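Local coordinates for ABC transporter binding protein AcbH (Actinoplanes, PDB 3OO8) that binds beta-D-galactopyranose, its exclusive preferred substrate, as the extracellular solute receptor of an ABC transporter, at residues G192-Y204 and V283-D297. The protein carries 2 engineered substitutions. Sequence-based numbering, arbitrary orientation.
Sequences GTFDILNLRINGY and VFPAINPQYGTDYMD
Arg200, buried near the end of helix 192-201, turns its guanidinium to backbone carbonyls of 283-297 and to waters, with no carboxylate bonded to it across the contact. In this class 2 solute-binding fold the loop 283-294 leads into the short, weakly bonded strand 295-297, which runs antiparallel to helix 192-201. Arg200 NE and NH2 grip Phe284 O side-on, NH2 at 2.7 Å, while NH1 reaches Tyr295 O at 2.9 Å in a nearly straight bond (165°). Thr293 CA sits over the centre of one guanidinium face and Ile196 CD1 is offset toward the rim of the opposite face, sandwiching the group and limiting its rotation. The bend at chi2 (-80°) turns the chain into this slot. A leucine here would probably leave the Phe284 and Tyr295 carbonyls without their charged donor and untie the two ends of the loop. Ile196 CG2 rides over the Phe284 ring, whose edge-to-face partner is Phe261. Asn288 ND2 donates a hydrogen bond to Ile201 O at 3.0 Å. Gly203, with positive phi, lays its CA over the Tyr291 ring, where a side chain would clash. Beside Gly192, which neighbours the galactose-binding Trp142, a water donates to both Gly192 O and Asp297 OD2, the latter 2.7 Å from the water oxygen, while Asp297 OD1 is hydrogen-bonded to Ser368 OG.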
# COMPACT_ATOMS: atom_id res chain seq x y z
N GLY A 192 -6.70 -4.85 5.44
CA GLY A 192 -6.08 -3.58 5.89
C GLY A 192 -6.24 -3.37 7.38
O GLY A 192 -5.41 -2.72 8.01
N THR A 193 -7.36 -3.81 7.95
CA THR A 193 -7.56 -3.69 9.39
C THR A 193 -6.60 -4.64 10.13
O THR A 193 -6.02 -4.27 11.16
CB THR A 193 -9.03 -3.91 9.78
OG1 THR A 193 -9.77 -2.77 9.32
CG2 THR A 193 -9.15 -4.01 11.28
N PHE A 194 -6.45 -5.86 9.63
CA PHE A 194 -5.49 -6.78 10.23
C PHE A 194 -4.10 -6.14 10.23
O PHE A 194 -3.42 -6.07 11.28
CB PHE A 194 -5.40 -8.14 9.53
CG PHE A 194 -4.36 -9.03 10.16
CD1 PHE A 194 -4.71 -9.88 11.22
CD2 PHE A 194 -3.02 -8.96 9.77
CE1 PHE A 194 -3.76 -10.64 11.84
CE2 PHE A 194 -2.05 -9.71 10.42
CZ PHE A 194 -2.42 -10.56 11.45
N ASP A 195 -3.70 -5.64 9.07
CA ASP A 195 -2.38 -5.03 8.94
C ASP A 195 -2.14 -3.90 9.93
O ASP A 195 -1.09 -3.84 10.56
CB ASP A 195 -2.17 -4.46 7.55
CG ASP A 195 -2.12 -5.52 6.47
OD1 ASP A 195 -1.98 -6.74 6.72
OD2 ASP A 195 -2.20 -5.04 5.28
N ILE A 196 -3.08 -2.98 10.02
CA ILE A 196 -2.84 -1.80 10.86
C ILE A 196 -2.83 -2.14 12.35
O ILE A 196 -2.03 -1.58 13.12
CB ILE A 196 -3.79 -0.62 10.50
CG1 ILE A 196 -3.25 0.73 10.99
CG2 ILE A 196 -5.25 -0.84 11.00
CD1 ILE A 196 -1.81 1.07 10.58
N LEU A 197 -3.74 -3.03 12.78
CA LEU A 197 -3.74 -3.50 14.18
C LEU A 197 -2.39 -4.17 14.49
O LEU A 197 -1.81 -3.90 15.54
CB LEU A 197 -4.87 -4.48 14.43
CG LEU A 197 -6.24 -3.82 14.39
CD1 LEU A 197 -7.25 -4.91 14.58
CD2 LEU A 197 -6.40 -2.80 15.53
N ASN A 198 -1.92 -5.02 13.58
CA ASN A 198 -0.62 -5.68 13.78
C ASN A 198 0.54 -4.68 13.86
O ASN A 198 1.40 -4.78 14.77
CB ASN A 198 -0.40 -6.75 12.70
CG ASN A 198 0.60 -7.82 13.11
OD1 ASN A 198 0.73 -8.15 14.29
ND2 ASN A 198 1.25 -8.44 12.11
N LEU A 199 0.56 -3.69 12.96
CA LEU A 199 1.61 -2.64 12.97
C LEU A 199 1.57 -1.79 14.24
O LEU A 199 2.59 -1.31 14.68
CB LEU A 199 1.42 -1.69 11.79
CG LEU A 199 1.68 -2.31 10.41
CD1 LEU A 199 1.27 -1.39 9.27
CD2 LEU A 199 3.17 -2.67 10.27
N ARG A 200 0.36 -1.56 14.77
CA ARG A 200 0.21 -0.72 15.97
C ARG A 200 0.46 -1.48 17.27
O ARG A 200 0.90 -0.85 18.23
CB ARG A 200 -1.22 -0.18 16.02
CG ARG A 200 -1.44 0.87 14.95
CD ARG A 200 -0.89 2.25 15.35
NE ARG A 200 -1.29 3.29 14.39
CZ ARG A 200 -0.68 3.54 13.24
NH1 ARG A 200 0.42 2.87 12.89
NH2 ARG A 200 -1.15 4.48 12.45
N ILE A 201 0.16 -2.78 17.31
CA ILE A 201 0.34 -3.61 18.54
C ILE A 201 1.73 -4.24 18.59
O ILE A 201 2.44 -4.13 19.61
CB ILE A 201 -0.72 -4.72 18.59
CG1 ILE A 201 -2.08 -4.04 18.74
CG2 ILE A 201 -0.53 -5.64 19.82
CD1 ILE A 201 -3.26 -4.98 18.48
N ASN A 202 2.11 -4.89 17.48
CA ASN A 202 3.34 -5.68 17.38
C ASN A 202 4.51 -5.03 16.64
O ASN A 202 5.67 -5.43 16.82
CB ASN A 202 3.04 -7.06 16.80
CG ASN A 202 2.02 -7.83 17.64
OD1 ASN A 202 0.98 -8.28 17.14
ND2 ASN A 202 2.29 -7.92 18.94
N GLY A 203 4.21 -4.06 15.77
CA GLY A 203 5.24 -3.33 15.08
C GLY A 203 5.56 -3.90 13.70
O GLY A 203 5.07 -4.96 13.32
N TYR A 204 6.39 -3.15 12.97
CA TYR A 204 6.68 -3.45 11.55
C TYR A 204 7.51 -4.72 11.39
O TYR A 204 7.20 -5.58 10.55
CB TYR A 204 7.44 -2.28 10.92
CG TYR A 204 7.80 -2.50 9.47
CD1 TYR A 204 6.91 -2.19 8.45
CD2 TYR A 204 9.06 -2.94 9.11
CE1 TYR A 204 7.24 -2.38 7.12
CE2 TYR A 204 9.40 -3.13 7.77
CZ TYR A 204 8.49 -2.84 6.79
OH TYR A 204 8.85 -3.03 5.48
N VAL A 283 -4.42 9.46 10.53
CA VAL A 283 -3.83 8.13 10.58
C VAL A 283 -4.46 7.29 11.69
O VAL A 283 -4.94 7.80 12.72
CB VAL A 283 -2.28 8.19 10.70
CG1 VAL A 283 -1.76 9.07 9.60
CG2 VAL A 283 -1.81 8.73 12.06
N PHE A 284 -4.45 5.98 11.50
CA PHE A 284 -5.03 5.12 12.53
C PHE A 284 -4.37 5.43 13.88
O PHE A 284 -3.13 5.56 13.95
CB PHE A 284 -4.84 3.66 12.16
CG PHE A 284 -5.77 2.72 12.90
CD1 PHE A 284 -6.98 2.35 12.32
CD2 PHE A 284 -5.43 2.19 14.14
CE1 PHE A 284 -7.86 1.47 12.95
CE2 PHE A 284 -6.29 1.30 14.79
CZ PHE A 284 -7.52 0.95 14.20
N PRO A 285 -5.16 5.55 14.96
CA PRO A 285 -4.58 5.96 16.26
C PRO A 285 -3.54 5.00 16.85
O PRO A 285 -3.47 3.84 16.47
CB PRO A 285 -5.81 6.05 17.18
CG PRO A 285 -6.90 6.45 16.21
CD PRO A 285 -6.64 5.52 15.04
N ALA A 286 -2.74 5.52 17.78
CA ALA A 286 -1.68 4.73 18.43
C ALA A 286 -2.33 3.78 19.43
O ALA A 286 -3.30 4.14 20.13
CB ALA A 286 -0.75 5.66 19.14
N ILE A 287 -1.82 2.55 19.47
CA ILE A 287 -2.24 1.58 20.47
C ILE A 287 -1.09 1.32 21.44
O ILE A 287 -1.22 1.51 22.64
CB ILE A 287 -2.70 0.26 19.83
CG1 ILE A 287 -3.93 0.51 18.94
CG2 ILE A 287 -2.99 -0.78 20.94
CD1 ILE A 287 -4.41 -0.72 18.15
N ASN A 288 0.04 0.86 20.91
CA ASN A 288 1.21 0.53 21.74
C ASN A 288 2.21 1.63 21.48
O ASN A 288 2.75 1.78 20.39
CB ASN A 288 1.74 -0.88 21.38
CG ASN A 288 3.07 -1.20 22.03
OD1 ASN A 288 3.65 -0.37 22.72
ND2 ASN A 288 3.55 -2.42 21.82
N PRO A 289 2.40 2.50 22.48
CA PRO A 289 3.25 3.64 22.24
C PRO A 289 4.67 3.29 21.77
O PRO A 289 5.35 4.14 21.22
CB PRO A 289 3.21 4.39 23.59
CG PRO A 289 1.90 3.96 24.21
CD PRO A 289 1.77 2.51 23.81
N GLN A 290 5.11 2.05 21.93
CA GLN A 290 6.43 1.69 21.40
C GLN A 290 6.47 1.91 19.89
O GLN A 290 7.51 2.27 19.33
CB GLN A 290 6.73 0.22 21.71
CG GLN A 290 8.10 -0.26 21.24
CD GLN A 290 8.38 -1.68 21.69
OE1 GLN A 290 7.59 -2.29 22.42
NE2 GLN A 290 9.47 -2.26 21.19
N TYR A 291 5.33 1.70 19.23
CA TYR A 291 5.25 1.82 17.77
C TYR A 291 4.49 3.04 17.28
O TYR A 291 4.34 3.24 16.08
CB TYR A 291 4.64 0.55 17.18
CG TYR A 291 5.42 -0.68 17.63
CD1 TYR A 291 6.78 -0.81 17.32
CD2 TYR A 291 4.81 -1.67 18.39
CE1 TYR A 291 7.48 -1.90 17.77
CE2 TYR A 291 5.50 -2.77 18.83
CZ TYR A 291 6.85 -2.85 18.52
OH TYR A 291 7.55 -3.96 18.98
N GLY A 292 4.01 3.86 18.22
CA GLY A 292 3.28 5.09 17.91
C GLY A 292 2.36 4.96 16.70
O GLY A 292 1.55 4.02 16.60
N THR A 293 2.52 5.89 15.76
CA THR A 293 1.87 5.79 14.46
C THR A 293 2.97 5.68 13.42
O THR A 293 2.87 6.23 12.32
CB THR A 293 0.95 7.00 14.17
OG1 THR A 293 1.68 8.23 14.17
CG2 THR A 293 -0.19 7.08 15.19
N ASP A 294 4.02 4.93 13.76
CA ASP A 294 5.21 4.95 12.91
C ASP A 294 5.10 4.25 11.57
O ASP A 294 5.96 4.43 10.70
CB ASP A 294 6.37 4.29 13.63
CG ASP A 294 6.95 5.15 14.72
OD1 ASP A 294 6.81 6.40 14.65
OD2 ASP A 294 7.59 4.57 15.62
N TYR A 295 4.07 3.43 11.42
CA TYR A 295 3.98 2.53 10.27
C TYR A 295 2.63 2.66 9.59
O TYR A 295 1.62 2.99 10.23
CB TYR A 295 4.21 1.09 10.74
CG TYR A 295 5.49 0.93 11.49
CD1 TYR A 295 6.70 1.26 10.89
CD2 TYR A 295 5.50 0.43 12.81
CE1 TYR A 295 7.89 1.14 11.58
CE2 TYR A 295 6.67 0.30 13.51
CZ TYR A 295 7.86 0.64 12.89
OH TYR A 295 9.04 0.50 13.58
N MET A 296 2.60 2.39 8.29
CA MET A 296 1.35 2.48 7.52
C MET A 296 1.48 1.55 6.32
O MET A 296 2.58 1.39 5.79
CB MET A 296 1.21 3.91 6.94
CG MET A 296 -0.19 4.20 6.35
SD MET A 296 -0.11 5.70 5.32
CE MET A 296 0.06 6.98 6.55
N ASP A 297 0.38 0.96 5.87
CA ASP A 297 0.34 0.33 4.55
C ASP A 297 0.29 1.48 3.53
O ASP A 297 -0.68 2.26 3.52
CB ASP A 297 -0.98 -0.47 4.37
CG ASP A 297 -0.91 -1.94 4.82
OD1 ASP A 297 0.18 -2.57 4.90
OD2 ASP A 297 -2.00 -2.49 5.10
O HOH W 1 -3.60 -0.91 6.64
O HOH W 2 2.56 1.53 14.39
O HOH W 3 -0.39 4.82 9.70
O HOH W 4 0.70 1.97 18.16